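Local coordinates for AFP (Microbacterium arborescens, PDB 2YJK), which takes up and translocates iron as a twelve-subunit Dps protein of ferritin fold, probably binding it in the ferric state, at residues 70-75 and 142-147; 34-39 and 63-68. All coordinates share one frame; numbering follows the deposited sequence.

Contact 1 (70-75 and 142-147). With OFE (Iron(II) oxide), chain P.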
ATOM      1  N   ASP C  70      -2.559  18.769 -18.725  1.00 25.25           N
ATOM      2  CA  ASP C  70      -3.574  19.084 -17.685  1.00 27.93           C
ATOM      3  C   ASP C  70      -3.249  20.225 -16.774  1.00 26.41           C
ATOM      4  O   ASP C  70      -4.137  20.982 -16.450  1.00 26.51           O
ATOM      5  CB  ASP C  70      -3.797  17.969 -16.701  1.00 27.44           C
ATOM      6  CG  ASP C  70      -4.855  17.078 -17.143  1.00 40.47           C
ATOM      7  OD1 ASP C  70      -4.386  16.261 -18.007  1.00 42.79           O
ATOM      8  OD2 ASP C  70      -6.100  17.228 -16.686  1.00 41.96           O
ATOM      9  N   THR C  71      -2.010  20.284 -16.300  1.00 25.67           N
ATOM     10  CA  THR C  71      -1.598  21.401 -15.434  1.00 27.43           C
ATOM     11  C   THR C  71      -1.661  22.746 -16.203  1.00 26.78           C
ATOM     12  O   THR C  71      -1.999  23.777 -15.624  1.00 26.62           O
ATOM     13  CB  THR C  71      -0.159  21.186 -14.964  1.00 29.45           C
ATOM     14  OG1 THR C  71      -0.078  19.894 -14.344  1.00 31.27           O
ATOM     15  CG2 THR C  71       0.207  22.211 -13.899  1.00 30.36           C
ATOM     16  N   ALA C  72      -1.276  22.734 -17.474  1.00 23.96           N
ATOM     17  CA  ALA C  72      -1.252  23.982 -18.226  1.00 23.68           C
ATOM     18  C   ALA C  72      -2.713  24.363 -18.481  1.00 24.43           C
ATOM     19  O   ALA C  72      -3.118  25.515 -18.262  1.00 25.44           O
ATOM     20  CB  ALA C  72      -0.437  23.850 -19.547  1.00 23.13           C
ATOM     21  N   ALA C  73      -3.531  23.373 -18.872  1.00 23.42           N
ATOM     22  CA  ALA C  73      -4.937  23.651 -19.229  1.00 24.36           C
ATOM     23  C   ALA C  73      -5.663  24.209 -18.028  1.00 25.54           C
ATOM     24  O   ALA C  73      -6.456  25.174 -18.117  1.00 26.14           O
ATOM     25  CB  ALA C  73      -5.636  22.351 -19.762  1.00 21.47           C
ATOM     26  N   GLU C  74      -5.386  23.627 -16.874  1.00 25.31           N
ATOM     27  CA  GLU C  74      -6.217  23.950 -15.732  1.00 26.96           C
ATOM     28  C   GLU C  74      -5.797  25.262 -15.151  1.00 25.90           C
ATOM     29  O   GLU C  74      -6.586  25.956 -14.525  1.00 26.69           O
ATOM     30  CB  GLU C  74      -6.200  22.805 -14.699  1.00 26.50           C
ATOM     31  CG  GLU C  74      -6.905  21.559 -15.346  1.00 31.83           C
ATOM     32  CD  GLU C  74      -7.188  20.418 -14.369  1.00 39.00           C
ATOM     33  OE1 GLU C  74      -6.638  20.405 -13.224  1.00 38.81           O
ATOM     34  OE2 GLU C  74      -7.989  19.524 -14.752  1.00 43.40           O
ATOM     35  N   ARG C  75      -4.535  25.569 -15.309  1.00 25.26           N
ATOM     36  CA  ARG C  75      -4.074  26.917 -14.991  1.00 27.54           C
ATOM     37  C   ARG C  75      -4.820  27.961 -15.863  1.00 28.48           C
ATOM     38  O   ARG C  75      -5.262  29.000 -15.321  1.00 29.76           O
ATOM     39  CB  ARG C  75      -2.531  27.036 -15.167  1.00 27.92           C
ATOM     40  CG  ARG C  75      -1.977  28.469 -14.927  1.00 28.65           C
ATOM     41  CD  ARG C  75      -2.106  28.774 -13.453  1.00 27.10           C
ATOM     42  NE  ARG C  75      -1.888  30.168 -13.198  1.00 33.21           N
ATOM     43  CZ  ARG C  75      -2.257  30.801 -12.091  1.00 35.08           C
ATOM     44  NH1 ARG C  75      -2.904  30.148 -11.074  1.00 31.04           N
ATOM     45  NH2 ARG C  75      -2.000  32.089 -12.030  1.00 30.02           N
ATOM     46  N   ILE C 142       7.735  26.875 -15.989  1.00 27.44           N
ATOM     47  CA  ILE C 142       9.013  26.399 -15.458  1.00 27.88           C
ATOM     48  C   ILE C 142       8.971  24.931 -15.025  1.00 27.02           C
ATOM     49  O   ILE C 142       9.874  24.132 -15.369  1.00 24.84           O
ATOM     50  CB  ILE C 142       9.543  27.285 -14.301  1.00 27.26           C
ATOM     51  CG1 ILE C 142      10.119  28.592 -14.885  1.00 28.31           C
ATOM     52  CG2 ILE C 142      10.664  26.545 -13.613  1.00 28.50           C
ATOM     53  CD1 ILE C 142      10.265  29.756 -13.835  1.00 28.68           C
ATOM     54  N   GLU C 143       7.941  24.572 -14.253  1.00 27.69           N
ATOM     55  CA  GLU C 143       7.822  23.205 -13.774  1.00 28.47           C
ATOM     56  C   GLU C 143       7.708  22.217 -14.993  1.00 27.01           C
ATOM     57  O   GLU C 143       8.380  21.187 -15.031  1.00 24.78           O
ATOM     58  CB  GLU C 143       6.609  23.095 -12.854  1.00 30.35           C
ATOM     59  CG  GLU C 143       6.174  21.644 -12.486  1.00 39.00           C
ATOM     60  CD  GLU C 143       4.799  21.664 -11.800  1.00 48.88           C
ATOM     61  OE1 GLU C 143       4.728  22.195 -10.684  1.00 50.36           O
ATOM     62  OE2 GLU C 143       3.793  21.198 -12.397  1.00 52.02           O
ATOM     63  N   ILE C 144       6.875  22.519 -15.981  1.00 24.97           N
ATOM     64  CA  ILE C 144       6.787  21.630 -17.126  1.00 24.94           C
ATOM     65  C   ILE C 144       8.153  21.565 -17.934  1.00 26.11           C
ATOM     66  O   ILE C 144       8.599  20.477 -18.358  1.00 25.92           O
ATOM     67  CB  ILE C 144       5.668  22.071 -18.120  1.00 24.73           C
ATOM     68  CG1 ILE C 144       4.246  21.938 -17.497  1.00 26.10           C
ATOM     69  CG2 ILE C 144       5.770  21.218 -19.424  1.00 22.11           C
ATOM     70  CD1 ILE C 144       3.167  22.796 -18.207  1.00 24.36           C
ATOM     71  N   LYS C 145       8.803  22.730 -18.154  1.00 25.08           N
ATOM     72  CA  LYS C 145      10.153  22.708 -18.777  1.00 26.30           C
ATOM     73  C   LYS C 145      11.208  21.795 -18.069  1.00 25.41           C
ATOM     74  O   LYS C 145      11.979  21.088 -18.733  1.00 25.05           O
ATOM     75  CB  LYS C 145      10.721  24.109 -18.967  1.00 25.00           C
ATOM     76  CG  LYS C 145      11.825  24.076 -20.021  1.00 29.62           C
ATOM     77  CD  LYS C 145      12.373  25.489 -20.315  1.00 34.39           C
ATOM     78  CE  LYS C 145      13.392  25.494 -21.522  1.00 37.71           C
ATOM     79  NZ  LYS C 145      14.559  24.647 -21.249  1.00 39.80           N
ATOM     80  N   ARG C 146      11.255  21.799 -16.749  1.00 25.63           N
ATOM     81  CA  ARG C 146      12.192  20.902 -16.036  1.00 26.20           C
ATOM     82  C   ARG C 146      11.927  19.443 -16.396  1.00 25.31           C
ATOM     83  O   ARG C 146      12.880  18.703 -16.735  1.00 26.03           O
ATOM     84  CB  ARG C 146      12.104  21.036 -14.503  1.00 26.47           C
ATOM     85  CG  ARG C 146      12.757  22.296 -13.995  1.00 30.93           C
ATOM     86  CD  ARG C 146      12.549  22.403 -12.517  1.00 34.94           C
ATOM     87  NE  ARG C 146      13.103  21.246 -11.809  1.00 35.31           N
ATOM     88  CZ  ARG C 146      13.070  21.126 -10.483  1.00 36.75           C
ATOM     89  NH1 ARG C 146      12.560  22.095  -9.741  1.00 35.89           N
ATOM     90  NH2 ARG C 146      13.531  20.049  -9.893  1.00 35.42           N
ATOM     91  N   GLY C 147      10.667  19.029 -16.321  1.00 23.63           N
ATOM     92  CA  GLY C 147      10.305  17.647 -16.679  1.00 24.46           C
ATOM     93  C   GLY C 147      10.588  17.295 -18.134  1.00 26.12           C
ATOM     94  O   GLY C 147      11.066  16.201 -18.415  1.00 27.31           O
TER
HETATM   95 FE   OFE P1159      -7.533  17.406 -14.559  1.00 41.44          FE
HETATM   96  O   OFE P1159      -6.901  15.343 -14.722  0.50 15.89           O
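Asp70 OD2 is gripped twice: the iron of the bound iron(II) oxide lies 2.6 Å from it, and the indole NE1 of Trp44 of a neighbouring subunit donates a hydrogen bond to it. The other carboxylate oxygen, OD1, forms a salt bridge with Lys40 of that same neighbour. One helical turn later, Glu74 reaches the metal with a single oxygen, OE2 at 2.2 Å from the iron, while its OE1 stays back at 3.4 Å. The Glu74 chain runs extended beyond CG (chi2 -170°), which carries the carboxylate to the iron; His43 NE2 of the neighbour is the third protein ligand. This is the inter-subunit iron site of Dps proteins, an acidic pair from one chain facing a histidine of the next. An alanine in place of Asp70 would probably leave the iron with one protein ligand fewer, and Lys40 and Trp44 of the neighbour without their shared carboxylate. Away from the metal, segments 70-75 and 142-147 touch lightly, burying 118 Å² between them. Ala72 CB touches Ile144 CD1 at 4.0 Å, and Val28 of helix 15-45 and Leu123 of helix 105-130 also pack on Ile144. Thr71 turns CG2 to Glu143 OE2, 4.0 Å away, the two side chains crossing nearly at right angles. Thr71 OG1 instead bonds Asp67 O, and Glu143 OE1 pairs with Arg146 of a further subunit.

Contact 2 (34-39 and 63-68)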
ATOM      1  N   ALA C  34      -0.691  16.719 -28.102  1.00 28.81           N
ATOM      2  CA  ALA C  34      -0.193  16.058 -29.345  1.00 29.19           C
ATOM      3  C   ALA C  34       0.887  14.975 -29.039  1.00 29.44           C
ATOM      4  O   ALA C  34       0.844  13.880 -29.606  1.00 29.16           O
ATOM      5  CB  ALA C  34       0.387  17.087 -30.342  1.00 27.96           C
ATOM      6  N   LEU C  35       1.801  15.287 -28.098  1.00 28.94           N
ATOM      7  CA  LEU C  35       2.824  14.373 -27.644  1.00 28.82           C
ATOM      8  C   LEU C  35       2.258  13.128 -26.945  1.00 28.11           C
ATOM      9  O   LEU C  35       2.812  12.035 -27.119  1.00 27.26           O
ATOM     10  CB  LEU C  35       3.800  15.109 -26.746  1.00 29.36           C
ATOM     11  CG  LEU C  35       5.074  14.337 -26.401  1.00 32.14           C
ATOM     12  CD1 LEU C  35       5.840  14.090 -27.674  1.00 34.45           C
ATOM     13  CD2 LEU C  35       5.969  14.938 -25.205  1.00 28.91           C
ATOM     14  N   VAL C  36       1.112  13.259 -26.242  1.00 27.22           N
ATOM     15  CA  VAL C  36       0.413  12.076 -25.718  1.00 25.88           C
ATOM     16  C   VAL C  36       0.040  11.113 -26.905  1.00 27.60           C
ATOM     17  O   VAL C  36       0.322   9.888 -26.867  1.00 25.94           O
ATOM     18  CB  VAL C  36      -0.887  12.460 -24.932  1.00 26.77           C
ATOM     19  CG1 VAL C  36      -1.750  11.222 -24.725  1.00 27.09           C
ATOM     20  CG2 VAL C  36      -0.525  13.091 -23.533  1.00 22.24           C
ATOM     21  N   VAL C  37      -0.579  11.679 -27.948  1.00 25.79           N
ATOM     22  CA  VAL C  37      -1.082  10.866 -29.035  1.00 26.73           C
ATOM     23  C   VAL C  37       0.055  10.316 -29.931  1.00 27.13           C
ATOM     24  O   VAL C  37       0.116   9.106 -30.216  1.00 25.73           O
ATOM     25  CB  VAL C  37      -2.120  11.642 -29.904  1.00 27.14           C
ATOM     26  CG1 VAL C  37      -2.436  10.823 -31.170  1.00 26.99           C
ATOM     27  CG2 VAL C  37      -3.411  11.935 -29.058  1.00 27.11           C
ATOM     28  N   ASN C  38       0.949  11.207 -30.358  1.00 27.13           N
ATOM     29  CA  ASN C  38       2.078  10.788 -31.179  1.00 27.20           C
ATOM     30  C   ASN C  38       3.105   9.917 -30.423  1.00 27.03           C
ATOM     31  O   ASN C  38       3.829   9.142 -31.051  1.00 27.16           O
ATOM     32  CB  ASN C  38       2.729  12.028 -31.841  1.00 27.79           C
ATOM     33  CG  ASN C  38       1.764  12.738 -32.755  1.00 30.74           C
ATOM     34  OD1 ASN C  38       0.992  12.070 -33.451  1.00 31.78           O
ATOM     35  ND2 ASN C  38       1.767  14.103 -32.750  1.00 30.07           N
ATOM     36  N   GLY C  39       3.177  10.059 -29.092  1.00 25.43           N
ATOM     37  CA  GLY C  39       4.047   9.276 -28.302  1.00 23.19           C
ATOM     38  C   GLY C  39       3.461   7.868 -28.213  1.00 25.40           C
ATOM     39  O   GLY C  39       4.206   6.862 -28.196  1.00 23.58           O
ATOM     40  N   ALA C  63       2.905   9.717 -20.259  1.00 24.34           N
ATOM     41  CA  ALA C  63       2.221   9.870 -18.973  1.00 24.68           C
ATOM     42  C   ALA C  63       2.594  11.293 -18.451  1.00 24.90           C
ATOM     43  O   ALA C  63       1.699  12.046 -18.074  1.00 24.70           O
ATOM     44  CB  ALA C  63       2.615   8.754 -17.989  1.00 24.77           C
ATOM     45  N   HIS C  64       3.883  11.692 -18.556  1.00 25.03           N
ATOM     46  CA  HIS C  64       4.316  13.076 -18.281  1.00 24.61           C
ATOM     47  C   HIS C  64       3.620  14.118 -19.157  1.00 25.55           C
ATOM     48  O   HIS C  64       3.079  15.111 -18.628  1.00 25.46           O
ATOM     49  CB  HIS C  64       5.826  13.220 -18.412  1.00 26.61           C
ATOM     50  CG  HIS C  64       6.586  12.419 -17.381  1.00 32.51           C
ATOM     51  ND1 HIS C  64       7.911  12.057 -17.529  1.00 38.05           N
ATOM     52  CD2 HIS C  64       6.171  11.847 -16.225  1.00 36.45           C
ATOM     53  CE1 HIS C  64       8.291  11.335 -16.489  1.00 39.18           C
ATOM     54  NE2 HIS C  64       7.254  11.193 -15.684  1.00 42.02           N
ATOM     55  N   ALA C  65       3.618  13.920 -20.495  1.00 24.71           N
ATOM     56  CA  ALA C  65       2.991  14.907 -21.369  1.00 24.95           C
ATOM     57  C   ALA C  65       1.505  15.130 -20.953  1.00 25.75           C
ATOM     58  O   ALA C  65       1.042  16.285 -20.831  1.00 25.75           O
ATOM     59  CB  ALA C  65       3.112  14.470 -22.908  1.00 25.06           C
ATOM     60  N   GLN C  66       0.782  14.040 -20.727  1.00 22.70           N
ATOM     61  CA  GLN C  66      -0.593  14.156 -20.282  1.00 25.15           C
ATOM     62  C   GLN C  66      -0.717  14.978 -18.992  1.00 26.02           C
ATOM     63  O   GLN C  66      -1.577  15.803 -18.925  1.00 25.89           O
ATOM     64  CB  GLN C  66      -1.311  12.792 -20.090  1.00 24.79           C
ATOM     65  CG  GLN C  66      -2.834  12.960 -19.840  1.00 27.49           C
ATOM     66  CD  GLN C  66      -3.553  13.604 -21.070  1.00 31.20           C
ATOM     67  OE1 GLN C  66      -3.840  14.830 -21.111  1.00 34.19           O
ATOM     68  NE2 GLN C  66      -3.774  12.796 -22.093  1.00 28.46           N
ATOM     69  N   ASP C  67       0.145  14.763 -18.000  1.00 26.87           N
ATOM     70  CA  ASP C  67       0.088  15.551 -16.776  1.00 28.90           C
ATOM     71  C   ASP C  67       0.369  16.999 -17.080  1.00 27.57           C
ATOM     72  O   ASP C  67      -0.354  17.874 -16.616  1.00 27.80           O
ATOM     73  CB  ASP C  67       1.049  15.048 -15.701  1.00 30.93           C
ATOM     74  CG  ASP C  67       0.564  13.745 -15.047  1.00 42.13           C
ATOM     75  OD1 ASP C  67      -0.692  13.540 -14.855  1.00 48.64           O
ATOM     76  OD2 ASP C  67       1.447  12.882 -14.717  1.00 53.47           O
ATOM     77  N   TYR C  68       1.362  17.251 -17.900  1.00 26.18           N
ATOM     78  CA  TYR C  68       1.725  18.642 -18.237  1.00 26.76           C
ATOM     79  C   TYR C  68       0.631  19.352 -18.980  1.00 26.32           C
ATOM     80  O   TYR C  68       0.354  20.507 -18.686  1.00 26.78           O
ATOM     81  CB  TYR C  68       3.039  18.708 -19.021  1.00 24.88           C
ATOM     82  CG  TYR C  68       4.216  18.117 -18.288  1.00 28.55           C
ATOM     83  CD1 TYR C  68       4.293  18.149 -16.856  1.00 31.16           C
ATOM     84  CD2 TYR C  68       5.246  17.499 -18.999  1.00 32.71           C
ATOM     85  CE1 TYR C  68       5.372  17.590 -16.201  1.00 35.32           C
ATOM     86  CE2 TYR C  68       6.344  16.930 -18.326  1.00 33.79           C
ATOM     87  CZ  TYR C  68       6.402  16.998 -16.969  1.00 34.35           C
ATOM     88  OH  TYR C  68       7.468  16.402 -16.371  1.00 38.74           O
TER
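Val36 CG2 presses into the backbone of the facing helix, 3.2 Å from Gln66 N and 3.4 Å from Gln66 CA. With CG1 anti to the backbone N (chi1 166°), CG2 falls beside that nitrogen and becomes the methyl that enters. The same methyl meets Ala65 CB at 3.9 Å, and Leu35 CD2 comes at 3.7 Å to Ala65 CB, so the small alanine is held by both residues. Its size allows the close approach: Val36 CA and Ala65 CA are 5.8 Å apart, and the short helix axes pass at 8.2 Å. Gln66 lies across Val36 at a slant. A bend at chi2 (63°) folds its amide back over the valine, bringing NE2 to 3.7 Å from Val36 CG1, while OE1 accepts a hydrogen bond from Gln33 NE2 one turn earlier on the opposing helix. The Gln66 side chain lies about 7 Å from a bound iron(II) oxide. The far side of 63-68 is looser. Ala63 and Asp67 point away from helix 15-45 and are exposed, and the His64 ring also leads off, its ND1 bonded to Asp151. On the packed side Leu35 goes on to touch Ile116 of helix 105-130. The segments run nearly antiparallel, at 159°, forming the first helical hairpin of the four-helix ferritin-like bundle.

How the contacts relate
From the N terminus the chain runs along helix 15-45, passes strand 46-47 and returns along helix 51-78; contact 2 closes this short loop of 23 residues. Contact 1 opens further along helix 51-78, and its 66-residue excursion takes in helices 87-92 and 105-130 before helix 135-156 comes alongside. The two loops therefore follow in series, neither nested nor crossed, with helix 51-78 common to both. Their centres lie about 12 Å apart. Tyr68 bridges them, its ring packing on Ile144 and its OH against Gly147 CA. Together they tie helix 51-78 to the first and last bundle helices, and both touch the same neighbouring subunit.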